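Local coordinates for transcriptional regulator PA3341 (Pseudomonas aeruginosa, PDB 2FBH), which probably binds DNA and regulates transcription as a dimeric winged helix-turn-helix protein of the MarR family, at residues Glu25-Leu30 and Ala38-Leu43; Leu44-His49 and Lys94-Thr99; Arg56-Ser61 and Pro67-Leu72; Gly75-Ser78 and Arg83-Ala86. All coordinates share one frame; numbering follows the deposited sequence.

How the interactions relate
The four contacts pass from buried and largely apolar to superficial and ionic. Interaction 1, which lies close to the chain's centre in space, and interaction 3, between helices 55-62 and 66-78, are buried; interaction 2 is partly buried, and interaction 4 lies at the surface. Helix 39-48 serves interactions 1 and 2 from successive turns, and helix 66-78 serves interactions 3 and 4. Strands 95-98 and 82-85, neighbours in one antiparallel sheet, join interaction 2 to interaction 4. Leucine contacts dominate interactions 2 and 3, interaction 1 adds one indole-carboxylate hydrogen bond, and interaction 4 rests on an ion pair.

Interaction 1 of 4, residues Glu25-Leu30 and Ala38-Leu43; sequences ELDRRL and ARWLVL
The indole of Trp-40 is met on one face by Leu-30, while the opposite face carries Leu-41 CB of its own helix. At the edge sits the carboxylate of Asp-27, its plane only 27° from that of the ring. Leu-30 CD1 lies over the five-membered ring in a CH-pi contact, 3.8 Å from that ring's centroid. Leu-26 approaches the far end of the indole obliquely, its CG 3.5 Å from Trp-40 CH2. With chi1 at 58°, Trp-40 CG sits between its backbone N and carbonyl carbon, and the ring projects toward helix 11-29. There Trp-40 NE1 donates to the anti lone pair of Asp-27 OD1 over 2.9 Å, with an N-H...O angle of 159° and the acceptor close to the ring plane. On another side of helix 11-29, Arg-29 NE pairs with Glu-25 OE2, and Arg-29 also forms a salt bridge to Asp-119 of helix 102-120. Across the contact, then, hydrocarbon packing and a single directional bond act together: the leucines pack on the buried indole, while Asp-27 satisfies its N-H and helps to fix the rotation of the ring between the two helices.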
loop_
_atom_site.group_PDB
_atom_site.type_symbol
_atom_site.label_atom_id
_atom_site.label_comp_id
_atom_site.label_asym_id
_atom_site.label_seq_id
_atom_site.Cartn_x
_atom_site.Cartn_y
_atom_site.Cartn_z
ATOM N N GLU A 25 2.488 5.188 -10.174
ATOM C CA GLU A 25 3.137 6.172 -11.054
ATOM C C GLU A 25 4.681 6.009 -11.033
ATOM O O GLU A 25 5.352 6.053 -12.054
ATOM C CB GLU A 25 2.760 7.625 -10.646
ATOM C CG GLU A 25 3.440 8.679 -11.559
ATOM C CD GLU A 25 2.973 8.620 -13.070
ATOM O OE1 GLU A 25 1.895 8.043 -13.401
ATOM O OE2 GLU A 25 3.737 9.188 -13.916
ATOM N N LEU A 26 5.227 5.809 -9.841
ATOM C CA LEU A 26 6.675 5.565 -9.751
ATOM C C LEU A 26 7.006 4.255 -10.488
ATOM O O LEU A 26 8.017 4.199 -11.221
ATOM C CB LEU A 26 7.057 5.458 -8.245
ATOM C CG LEU A 26 8.536 5.510 -7.928
ATOM C CD1 LEU A 26 9.460 6.469 -8.815
ATOM C CD2 LEU A 26 8.503 5.979 -6.489
ATOM N N ASP A 27 6.211 3.204 -10.297
ATOM C CA ASP A 27 6.486 1.919 -10.985
ATOM C C ASP A 27 6.439 2.134 -12.495
ATOM O O ASP A 27 7.293 1.617 -13.188
ATOM C CB ASP A 27 5.436 0.863 -10.596
ATOM C CG ASP A 27 5.795 -0.542 -11.124
ATOM O OD1 ASP A 27 6.881 -1.054 -10.780
ATOM O OD2 ASP A 27 4.995 -1.051 -11.900
ATOM N N ARG A 28 5.481 2.930 -12.983
ATOM C CA ARG A 28 5.444 3.318 -14.421
ATOM C C ARG A 28 6.711 4.047 -14.880
ATOM O O ARG A 28 7.312 3.684 -15.901
ATOM C CB ARG A 28 4.230 4.218 -14.645
ATOM C CG ARG A 28 4.253 5.011 -15.975
ATOM C CD ARG A 28 2.997 5.927 -16.157
ATOM N NE ARG A 28 3.100 6.713 -17.365
ATOM C CZ ARG A 28 2.626 6.294 -18.566
ATOM N NH1 ARG A 28 2.710 7.048 -19.662
ATOM N NH2 ARG A 28 2.080 5.134 -18.669
ATOM N N ARG A 29 7.153 5.055 -14.118
ATOM C CA ARG A 29 8.348 5.795 -14.542
ATOM C C ARG A 29 9.632 5.015 -14.432
ATOM O O ARG A 29 10.593 5.350 -15.149
ATOM C CB ARG A 29 8.433 7.193 -13.897
ATOM C CG ARG A 29 7.111 8.007 -14.158
ATOM C CD ARG A 29 7.454 9.487 -13.935
ATOM N NE ARG A 29 6.195 10.178 -13.715
ATOM C CZ ARG A 29 6.163 11.456 -13.411
ATOM N NH1 ARG A 29 7.341 12.077 -13.266
ATOM N NH2 ARG A 29 4.976 12.049 -13.189
ATOM N N LEU A 30 9.617 3.952 -13.607
ATOM C CA LEU A 30 10.771 3.112 -13.436
ATOM C C LEU A 30 10.755 1.822 -14.344
ATOM O O LEU A 30 11.727 1.020 -14.256
ATOM C CB LEU A 30 10.935 2.677 -12.000
ATOM C CG LEU A 30 11.230 3.857 -11.057
ATOM C CD1 LEU A 30 11.225 3.437 -9.622
ATOM C CD2 LEU A 30 12.639 4.517 -11.326
ATOM N N ALA A 38 8.656 -5.707 -6.115
ATOM C CA ALA A 38 8.981 -4.490 -5.389
ATOM C C ALA A 38 10.436 -3.994 -5.629
ATOM O O ALA A 38 10.843 -3.019 -5.043
ATOM C CB ALA A 38 8.662 -4.662 -3.888
ATOM N N ARG A 39 11.196 -4.608 -6.533
ATOM C CA ARG A 39 12.659 -4.615 -6.381
ATOM C C ARG A 39 13.280 -3.238 -6.353
ATOM O O ARG A 39 14.213 -2.990 -5.591
ATOM C CB ARG A 39 13.316 -5.495 -7.426
ATOM C CG ARG A 39 12.734 -6.841 -7.254
ATOM C CD ARG A 39 13.616 -7.898 -7.662
ATOM N NE ARG A 39 13.899 -7.901 -9.067
ATOM C CZ ARG A 39 14.182 -9.032 -9.712
ATOM N NH1 ARG A 39 14.126 -10.193 -9.047
ATOM N NH2 ARG A 39 14.498 -9.023 -11.004
ATOM N N TRP A 40 12.730 -2.323 -7.130
ATOM C CA TRP A 40 13.267 -0.963 -7.159
ATOM C C TRP A 40 13.078 -0.227 -5.807
ATOM O O TRP A 40 13.869 0.680 -5.473
ATOM C CB TRP A 40 12.655 -0.144 -8.287
ATOM C CG TRP A 40 11.111 0.006 -8.299
ATOM C CD1 TRP A 40 10.227 -0.664 -9.134
ATOM C CD2 TRP A 40 10.307 0.901 -7.513
ATOM N NE1 TRP A 40 8.938 -0.256 -8.868
ATOM C CE2 TRP A 40 8.954 0.692 -7.883
ATOM C CE3 TRP A 40 10.596 1.862 -6.534
ATOM C CZ2 TRP A 40 7.880 1.433 -7.315
ATOM C CZ3 TRP A 40 9.514 2.586 -5.950
ATOM C CH2 TRP A 40 8.212 2.384 -6.348
ATOM N N LEU A 41 12.062 -0.645 -5.064
ATOM C CA LEU A 41 11.692 -0.058 -3.760
ATOM C C LEU A 41 12.623 -0.517 -2.611
ATOM O O LEU A 41 12.867 0.210 -1.672
ATOM C CB LEU A 41 10.239 -0.399 -3.462
ATOM C CG LEU A 41 9.357 0.485 -2.580
ATOM C CD1 LEU A 41 9.326 -0.060 -1.178
ATOM C CD2 LEU A 41 9.796 1.956 -2.581
ATOM N N VAL A 42 13.148 -1.734 -2.734
ATOM C CA VAL A 42 14.262 -2.197 -1.927
ATOM C C VAL A 42 15.521 -1.348 -2.190
ATOM O O VAL A 42 16.094 -0.849 -1.240
ATOM C CB VAL A 42 14.494 -3.739 -2.146
ATOM C CG1 VAL A 42 15.760 -4.198 -1.435
ATOM C CG2 VAL A 42 13.243 -4.555 -1.619
ATOM N N LEU A 43 15.930 -1.166 -3.478
ATOM C CA LEU A 43 17.034 -0.313 -3.883
ATOM C C LEU A 43 16.852 1.091 -3.362
ATOM O O LEU A 43 17.762 1.693 -2.815
ATOM C CB LEU A 43 17.100 -0.237 -5.402
ATOM C CG LEU A 43 17.633 -1.511 -6.055
ATOM C CD1 LEU A 43 17.825 -1.243 -7.553
ATOM C CD2 LEU A 43 19.061 -1.977 -5.419
#

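Interaction 2 of 4, residues Leu44-His49 and Lys94-Thr99. With ZN (zinc ion), chain D; SO4 (sulfate ion), chain E.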
loop_
_atom_site.group_PDB
_atom_site.type_symbol
_atom_site.label_atom_id
_atom_site.label_comp_id
_atom_site.label_asym_id
_atom_site.label_seq_id
_atom_site.Cartn_x
_atom_site.Cartn_y
_atom_site.Cartn_z
ATOM N N LEU A 44 15.624 1.598 -3.496
ATOM C CA LEU A 44 15.414 2.996 -3.106
ATOM C C LEU A 44 15.655 3.105 -1.611
ATOM O O LEU A 44 16.347 4.018 -1.177
ATOM C CB LEU A 44 14.003 3.408 -3.438
ATOM C CG LEU A 44 13.848 4.725 -4.112
ATOM C CD1 LEU A 44 12.422 5.173 -3.865
ATOM C CD2 LEU A 44 14.926 5.745 -3.709
ATOM N N HIS A 45 15.137 2.156 -0.827
ATOM C CA HIS A 45 15.307 2.208 0.607
ATOM C C HIS A 45 16.759 1.991 1.058
ATOM O O HIS A 45 17.237 2.626 2.009
ATOM C CB HIS A 45 14.346 1.250 1.259
ATOM C CG HIS A 45 12.918 1.746 1.240
ATOM N ND1 HIS A 45 12.182 1.949 2.394
ATOM C CD2 HIS A 45 12.115 2.130 0.215
ATOM C CE1 HIS A 45 10.965 2.376 2.074
ATOM N NE2 HIS A 45 10.901 2.496 0.758
ATOM N N LEU A 46 17.488 1.138 0.338
ATOM C CA LEU A 46 18.909 0.996 0.601
ATOM C C LEU A 46 19.648 2.281 0.330
ATOM O O LEU A 46 20.598 2.630 1.038
ATOM C CB LEU A 46 19.496 -0.140 -0.278
ATOM C CG LEU A 46 19.144 -1.501 0.261
ATOM C CD1 LEU A 46 19.603 -2.554 -0.821
ATOM C CD2 LEU A 46 19.828 -1.799 1.575
ATOM N N ALA A 47 19.257 2.975 -0.721
ATOM C CA ALA A 47 19.941 4.192 -1.123
ATOM C C ALA A 47 19.740 5.265 -0.057
ATOM O O ALA A 47 20.576 6.189 0.080
ATOM C CB ALA A 47 19.343 4.697 -2.402
ATOM N N ARG A 48 18.606 5.172 0.619
ATOM C CA ARG A 48 18.175 6.270 1.513
ATOM C C ARG A 48 18.587 6.162 2.951
ATOM O O ARG A 48 18.538 7.157 3.694
ATOM C CB ARG A 48 16.678 6.407 1.478
ATOM C CG ARG A 48 16.262 7.050 0.171
ATOM C CD ARG A 48 14.735 7.145 0.077
ATOM N NE ARG A 48 14.423 7.808 -1.195
ATOM C CZ ARG A 48 13.185 7.998 -1.645
ATOM N NH1 ARG A 48 12.154 7.595 -0.904
ATOM N NH2 ARG A 48 12.986 8.650 -2.796
ATOM N N HIS A 49 18.951 4.973 3.385
ATOM C CA HIS A 49 19.478 4.912 4.735
ATOM C C HIS A 49 20.990 4.869 4.772
ATOM O O HIS A 49 21.617 4.390 3.817
ATOM C CB HIS A 49 18.710 3.856 5.484
ATOM C CG HIS A 49 17.249 4.160 5.497
ATOM N ND1 HIS A 49 16.681 5.050 6.385
ATOM C CD2 HIS A 49 16.262 3.810 4.639
ATOM C CE1 HIS A 49 15.394 5.172 6.127
ATOM N NE2 HIS A 49 15.114 4.430 5.072
ATOM N N LYS A 94 24.162 -11.031 8.389
ATOM C CA LYS A 94 24.288 -10.487 7.060
ATOM C C LYS A 94 23.505 -9.164 7.024
ATOM O O LYS A 94 22.346 -9.074 7.521
ATOM C CB LYS A 94 23.840 -11.505 5.993
ATOM C CG LYS A 94 24.995 -12.284 5.333
ATOM C CD LYS A 94 25.245 -13.608 6.019
ATOM C CE LYS A 94 24.025 -14.526 5.920
ATOM N NZ LYS A 94 23.855 -15.346 7.171
ATOM N N HIS A 95 24.182 -8.142 6.490
ATOM C CA HIS A 95 23.597 -6.851 6.248
ATOM C C HIS A 95 23.572 -6.640 4.752
ATOM O O HIS A 95 24.398 -7.215 4.022
ATOM C CB HIS A 95 24.409 -5.777 6.946
ATOM C CG HIS A 95 24.292 -5.844 8.439
ATOM N ND1 HIS A 95 24.965 -6.787 9.197
ATOM C CD2 HIS A 95 23.537 -5.130 9.308
ATOM C CE1 HIS A 95 24.647 -6.626 10.473
ATOM N NE2 HIS A 95 23.791 -5.620 10.569
ATOM N N ILE A 96 22.591 -5.884 4.289
ATOM C CA ILE A 96 22.411 -5.776 2.847
ATOM C C ILE A 96 23.098 -4.511 2.434
ATOM O O ILE A 96 22.857 -3.462 2.983
ATOM C CB ILE A 96 20.930 -5.854 2.453
ATOM C CG1 ILE A 96 20.379 -7.201 2.934
ATOM C CG2 ILE A 96 20.836 -5.767 0.928
ATOM C CD1 ILE A 96 19.306 -7.074 3.835
ATOM N N VAL A 97 24.016 -4.608 1.503
ATOM C CA VAL A 97 24.798 -3.479 1.098
ATOM C C VAL A 97 24.650 -3.316 -0.423
ATOM O O VAL A 97 24.660 -4.303 -1.173
ATOM C CB VAL A 97 26.310 -3.704 1.453
ATOM C CG1 VAL A 97 27.133 -2.494 1.052
ATOM C CG2 VAL A 97 26.466 -4.022 2.956
ATOM N N LEU A 98 24.588 -2.076 -0.890
ATOM C CA LEU A 98 24.671 -1.816 -2.320
ATOM C C LEU A 98 26.076 -1.984 -2.843
ATOM O O LEU A 98 27.058 -1.704 -2.133
ATOM C CB LEU A 98 24.261 -0.361 -2.629
ATOM C CG LEU A 98 22.828 -0.008 -2.250
ATOM C CD1 LEU A 98 22.624 1.543 -2.224
ATOM C CD2 LEU A 98 21.941 -0.600 -3.332
ATOM N N THR A 99 26.158 -2.308 -4.118
ATOM C CA THR A 99 27.427 -2.349 -4.825
ATOM C C THR A 99 27.672 -1.066 -5.624
ATOM O O THR A 99 26.727 -0.351 -5.991
ATOM C CB THR A 99 27.440 -3.507 -5.858
ATOM O OG1 THR A 99 26.421 -3.264 -6.833
ATOM C CG2 THR A 99 27.196 -4.890 -5.214
HETATM ZN ZN ZN D . 14.071 3.121 4.041
HETATM S S SO4 E . 9.060 9.440 -2.165
HETATM O O1 SO4 E . 8.676 10.756 -1.741
HETATM O O2 SO4 E . 7.980 8.701 -2.829
HETATM O O3 SO4 E . 9.369 8.739 -0.933
HETATM O O4 SO4 E . 10.257 9.560 -3.064
HETATM O O HOH W 1 13.221 4.896 3.272
#
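Leu-46 of helix 39-48 points toward strand 95-98 and makes apolar contacts with two residues of it: Leu-46 CD1 lies 3.9 Å from Ile-96 CG2, and Leu-46 CB is 3.9 Å from Leu-98 CG. The other methyl, Leu-46 CD2, rests 3.7 Å from the backbone Ile-96 O. Leu-98 reaches further along the helix, placing its CD1 against Ala-47 CA. The Leu-46 and Ile-96 side chains cross at about a right angle, and Pro-53 and Val-82 also touch Leu-46.

Ionic and hydrogen-bonding contacts belong to other sides of the helix. Arg-48, extended from CG to NE, presents two nitrogens to a sulfate: its NH1 donates to sulfate O3 over 3.0 Å, and its NH2 to sulfate O4 over 2.9 Å. Arg-23 and Arg-117 of the same chain, and Thr-13 of the second subunit, help to hold this anion, which probably came from the crystallisation liquor.

Zinc is bound at the end of the helix: His-49 NE2 coordinates it at 2.0 Å, with a water as a further ligand at 2.1 Å. His-45 is assigned to the same site, but its ND1 stands farther from the metal than a normal coordination bond.

The axes of 44-48 and 95-98 are 88° apart and approach to 8.8 Å. A helix of the helix-turn-helix region packed against a wing strand in this way is characteristic of the winged-helix fold of MarR proteins.

Interaction 3 of 4, residues Arg56-Ser61 and Pro67-Leu72; sequences RELAQS and PTLARL
In both Leu-58 and Leu-69 the first torsion carries CG opposite the backbone N, chi1 -167° and -172° respectively, and these settings direct the two side chains into the space between helices 55-62 and 66-78. Leu-69 makes its contact through one branch. Its CD2 methyl enters beside the Leu-58 side chain, lying 3.6 Å from Leu-58 CB and 3.9 Å from Leu-58 CD2, and the two leucines cross at about a right angle. The same methyl also reaches the backbone of the neighbouring residue, with Leu-69 CD2 3.6 Å from Ala-59 N. Ala-59 adds its own methyl more loosely, Ala-59 CB standing 4.0 Å from Leu-69 CD2. The small alanine side chain is consistent with the close approach of the backbones, Ala-59 and Leu-69 having their CA atoms 6.1 Å apart.

Val-42 of helix 39-48 touches both leucines, so that three helices converge on one apolar cluster. Pro-53 adds to it beside Leu-58, and Val-64 beside Leu-69. In the MarR family, successive helices arranged like 55-62 and 66-78 form the helix-turn-helix, the second probably being the one that recognises DNA.

No hydrogen bond spans the two segments. Their association therefore relies on dispersion, the burial of hydrocarbon and the close fit of leucine and alanine side chains rather than on directional bonds.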
loop_
_atom_site.group_PDB
_atom_site.type_symbol
_atom_site.label_atom_id
_atom_site.label_comp_id
_atom_site.label_asym_id
_atom_site.label_seq_id
_atom_site.Cartn_x
_atom_site.Cartn_y
_atom_site.Cartn_z
ATOM N N ARG A 56 15.683 -8.205 8.238
ATOM C CA ARG A 56 14.567 -7.845 9.114
ATOM C C ARG A 56 14.236 -6.344 9.086
ATOM O O ARG A 56 13.074 -5.964 9.073
ATOM C CB ARG A 56 14.851 -8.318 10.547
ATOM C CG ARG A 56 15.260 -9.792 10.670
ATOM C CD ARG A 56 15.220 -10.296 12.132
ATOM N NE ARG A 56 13.850 -10.422 12.636
ATOM C CZ ARG A 56 13.183 -11.571 12.731
ATOM N NH1 ARG A 56 11.940 -11.581 13.188
ATOM N NH2 ARG A 56 13.752 -12.713 12.376
ATOM N N GLU A 57 15.263 -5.498 9.055
ATOM C CA GLU A 57 15.070 -4.057 9.022
ATOM C C GLU A 57 14.515 -3.597 7.666
ATOM O O GLU A 57 13.609 -2.759 7.565
ATOM C CB GLU A 57 16.388 -3.336 9.381
ATOM C CG GLU A 57 16.792 -3.463 10.878
ATOM C CD GLU A 57 18.265 -3.065 11.145
ATOM O OE1 GLU A 57 19.071 -3.082 10.186
ATOM O OE2 GLU A 57 18.626 -2.736 12.326
ATOM N N LEU A 58 15.039 -4.209 6.612
ATOM C CA LEU A 58 14.669 -3.823 5.256
ATOM C C LEU A 58 13.226 -4.236 4.933
ATOM O O LEU A 58 12.510 -3.513 4.254
ATOM C CB LEU A 58 15.654 -4.485 4.283
ATOM C CG LEU A 58 15.699 -4.023 2.839
ATOM C CD1 LEU A 58 15.763 -2.473 2.625
ATOM C CD2 LEU A 58 16.938 -4.728 2.181
ATOM N N ALA A 59 12.819 -5.387 5.441
ATOM C CA ALA A 59 11.492 -5.923 5.207
ATOM C C ALA A 59 10.471 -4.976 5.867
ATOM O O ALA A 59 9.519 -4.519 5.220
ATOM C CB ALA A 59 11.405 -7.312 5.800
ATOM N N GLN A 60 10.719 -4.658 7.141
ATOM C CA GLN A 60 9.968 -3.634 7.876
ATOM C C GLN A 60 9.725 -2.405 7.016
ATOM O O GLN A 60 8.568 -2.070 6.731
ATOM C CB GLN A 60 10.651 -3.279 9.210
ATOM C CG GLN A 60 10.329 -4.280 10.325
ATOM C CD GLN A 60 11.166 -4.129 11.612
ATOM O OE1 GLN A 60 12.064 -3.255 11.729
ATOM N NE2 GLN A 60 10.881 -5.004 12.589
ATOM N N SER A 61 10.792 -1.769 6.543
ATOM C CA SER A 61 10.642 -0.471 5.902
ATOM C C SER A 61 10.114 -0.498 4.473
ATOM O O SER A 61 9.441 0.449 4.055
ATOM C CB SER A 61 11.928 0.371 6.026
ATOM O OG SER A 61 12.780 0.326 4.905
ATOM N N PRO A 67 10.336 -13.705 3.963
ATOM C CA PRO A 67 10.418 -14.593 2.781
ATOM C C PRO A 67 10.187 -13.932 1.401
ATOM O O PRO A 67 10.763 -14.371 0.394
ATOM C CB PRO A 67 9.321 -15.644 3.037
ATOM C CG PRO A 67 8.598 -15.208 4.310
ATOM C CD PRO A 67 9.535 -14.308 5.045
ATOM N N THR A 68 9.297 -12.939 1.352
ATOM C CA THR A 68 9.113 -12.169 0.150
ATOM C C THR A 68 10.367 -11.386 -0.120
ATOM O O THR A 68 10.866 -11.406 -1.246
ATOM C CB THR A 68 7.911 -11.209 0.241
ATOM O OG1 THR A 68 6.735 -11.997 0.376
ATOM C CG2 THR A 68 7.770 -10.420 -1.022
ATOM N N LEU A 69 10.897 -10.703 0.899
ATOM C CA LEU A 69 12.134 -9.926 0.665
ATOM C C LEU A 69 13.278 -10.876 0.199
ATOM O O LEU A 69 14.072 -10.488 -0.609
ATOM C CB LEU A 69 12.586 -9.095 1.902
ATOM C CG LEU A 69 13.747 -8.127 1.663
ATOM C CD1 LEU A 69 13.446 -7.048 0.629
ATOM C CD2 LEU A 69 14.277 -7.533 2.980
ATOM N N ALA A 70 13.382 -12.077 0.747
ATOM C CA ALA A 70 14.494 -12.971 0.370
ATOM C C ALA A 70 14.515 -13.196 -1.145
ATOM O O ALA A 70 15.582 -13.161 -1.725
ATOM C CB ALA A 70 14.435 -14.298 1.080
ATOM N N ARG A 71 13.339 -13.426 -1.737
ATOM C CA ARG A 71 13.200 -13.545 -3.209
ATOM C C ARG A 71 13.584 -12.295 -3.961
ATOM O O ARG A 71 14.288 -12.398 -4.959
ATOM C CB ARG A 71 11.784 -13.932 -3.611
ATOM C CG ARG A 71 11.293 -15.212 -2.983
ATOM C CD ARG A 71 11.707 -16.422 -3.788
ATOM N NE ARG A 71 11.072 -17.660 -3.331
ATOM C CZ ARG A 71 10.046 -18.279 -3.921
ATOM N NH1 ARG A 71 9.452 -17.758 -5.019
ATOM N NH2 ARG A 71 9.619 -19.433 -3.410
ATOM N N LEU A 72 13.072 -11.116 -3.528
ATOM C CA LEU A 72 13.449 -9.832 -4.078
ATOM C C LEU A 72 14.939 -9.648 -4.035
ATOM O O LEU A 72 15.524 -9.272 -5.040
ATOM C CB LEU A 72 12.761 -8.667 -3.302
ATOM C CG LEU A 72 11.253 -8.745 -3.384
ATOM C CD1 LEU A 72 10.679 -7.583 -2.548
ATOM C CD2 LEU A 72 10.756 -8.701 -4.873
#

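Interaction 4 of 4, residues Gly75-Ser78 and Arg83-Ala86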
loop_
_atom_site.group_PDB
_atom_site.type_symbol
_atom_site.label_atom_id
_atom_site.label_comp_id
_atom_site.label_asym_id
_atom_site.label_seq_id
_atom_site.Cartn_x
_atom_site.Cartn_y
_atom_site.Cartn_z
ATOM N N GLY A 75 16.906 -11.725 -6.601
ATOM C CA GLY A 75 16.859 -10.997 -7.843
ATOM C C GLY A 75 17.887 -9.894 -7.947
ATOM O O GLY A 75 18.626 -9.843 -8.910
ATOM N N LEU A 76 17.974 -9.032 -6.940
ATOM C CA LEU A 76 18.861 -7.924 -7.015
ATOM C C LEU A 76 20.342 -8.428 -6.945
ATOM O O LEU A 76 21.198 -7.890 -7.566
ATOM C CB LEU A 76 18.603 -7.053 -5.776
ATOM C CG LEU A 76 17.278 -6.248 -5.897
ATOM C CD1 LEU A 76 17.147 -5.389 -4.630
ATOM C CD2 LEU A 76 17.332 -5.365 -7.131
ATOM N N GLU A 77 20.556 -9.440 -6.122
ATOM C CA GLU A 77 21.923 -10.010 -5.903
ATOM C C GLU A 77 22.410 -10.681 -7.214
ATOM O O GLU A 77 23.600 -10.545 -7.659
ATOM C CB GLU A 77 21.796 -11.043 -4.788
ATOM C CG GLU A 77 23.142 -11.470 -4.202
ATOM C CD GLU A 77 22.954 -12.421 -3.034
ATOM O OE1 GLU A 77 23.930 -12.517 -2.322
ATOM O OE2 GLU A 77 21.899 -13.131 -2.860
ATOM N N SER A 78 21.477 -11.393 -7.859
ATOM C CA SER A 78 21.759 -11.977 -9.183
ATOM C C SER A 78 22.224 -10.954 -10.229
ATOM O O SER A 78 23.042 -11.265 -11.100
ATOM C CB SER A 78 20.553 -12.775 -9.715
ATOM O OG SER A 78 19.514 -11.913 -10.187
ATOM N N ARG A 83 24.884 -6.990 -2.058
ATOM C CA ARG A 83 25.591 -8.102 -1.378
ATOM C C ARG A 83 25.051 -8.243 0.018
ATOM O O ARG A 83 24.493 -7.267 0.595
ATOM C CB ARG A 83 27.098 -7.856 -1.353
ATOM C CG ARG A 83 27.677 -7.817 -2.753
ATOM C CD ARG A 83 29.140 -7.669 -2.701
ATOM N NE ARG A 83 29.812 -8.898 -2.228
ATOM C CZ ARG A 83 31.059 -8.896 -1.785
ATOM N NH1 ARG A 83 31.648 -10.016 -1.346
ATOM N NH2 ARG A 83 31.695 -7.748 -1.747
ATOM N N ARG A 84 25.121 -9.472 0.543
ATOM C CA ARG A 84 24.811 -9.708 1.953
ATOM C C ARG A 84 26.102 -10.004 2.694
ATOM O O ARG A 84 26.755 -11.017 2.403
ATOM C CB ARG A 84 23.832 -10.853 2.060
ATOM C CG ARG A 84 22.616 -10.605 1.212
ATOM C CD ARG A 84 21.887 -11.883 1.189
ATOM N NE ARG A 84 21.380 -12.160 -0.135
ATOM C CZ ARG A 84 20.135 -12.521 -0.377
ATOM N NH1 ARG A 84 19.300 -12.641 0.636
ATOM N NH2 ARG A 84 19.741 -12.784 -1.619
ATOM N N LEU A 85 26.466 -9.114 3.625
ATOM C CA LEU A 85 27.823 -9.001 4.186
ATOM C C LEU A 85 27.777 -8.770 5.696
ATOM O O LEU A 85 26.771 -8.310 6.211
ATOM C CB LEU A 85 28.612 -7.841 3.556
ATOM C CG LEU A 85 29.224 -8.053 2.163
ATOM C CD1 LEU A 85 29.825 -6.747 1.602
ATOM C CD2 LEU A 85 30.307 -9.120 2.215
ATOM N N ALA A 86 28.881 -9.083 6.384
ATOM C CA ALA A 86 29.081 -8.725 7.798
ATOM C C ALA A 86 29.663 -7.331 7.790
ATOM O O ALA A 86 30.461 -6.982 6.912
ATOM C CB ALA A 86 30.040 -9.688 8.477
#
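Glu-77 and Arg-84 form a salt bridge in which one carboxylate oxygen receives two donors of the same guanidinium. The shorter link runs from Arg-84 NH2 to Glu-77 OE2 at 2.5 Å, with an N-H...O angle of 143°; it is unusually short, and its exact length is doubtful. The second, from Arg-84 NE to the same Glu-77 OE2 over 2.9 Å, is weak because it is strongly bent. Both use the guanidinium edge, yet carboxylate and guanidinium planes are 42° apart, and Arg-84 NH2 meets Glu-77 OE2 from above the carboxylate plane. This is consequently a forked grip on one oxygen and differs from the flat, two-oxygen pairing often seen between such groups. Glu-77 gets there on an extended chain, whereas Arg-84 bends at chi3, -138°, to bring its end round to the helix.

The guanidinium has further partners. Arg-84 NH2 makes another salt bridge with Asp-74, and Arg-84 NH1 donates to Gln-55 OE1, so two acidic groups and an amide oxygen meet this arginine and probably stabilise its positive charge. Within the helical segment, Ser-78 OG donates to the carbonyl Gly-75 O over 2.6 Å, satisfying the hydroxyl near the end of the helix.

The ion pair ties the last turn of helix 66-78 to strand 82-85, which follows it after a short connection. That strand pairs with strand 95-98 through backbone bonds of Arg-83 with Val-97 and of Leu-85 with His-95, while Leu-76 packs inward against helix 39-48.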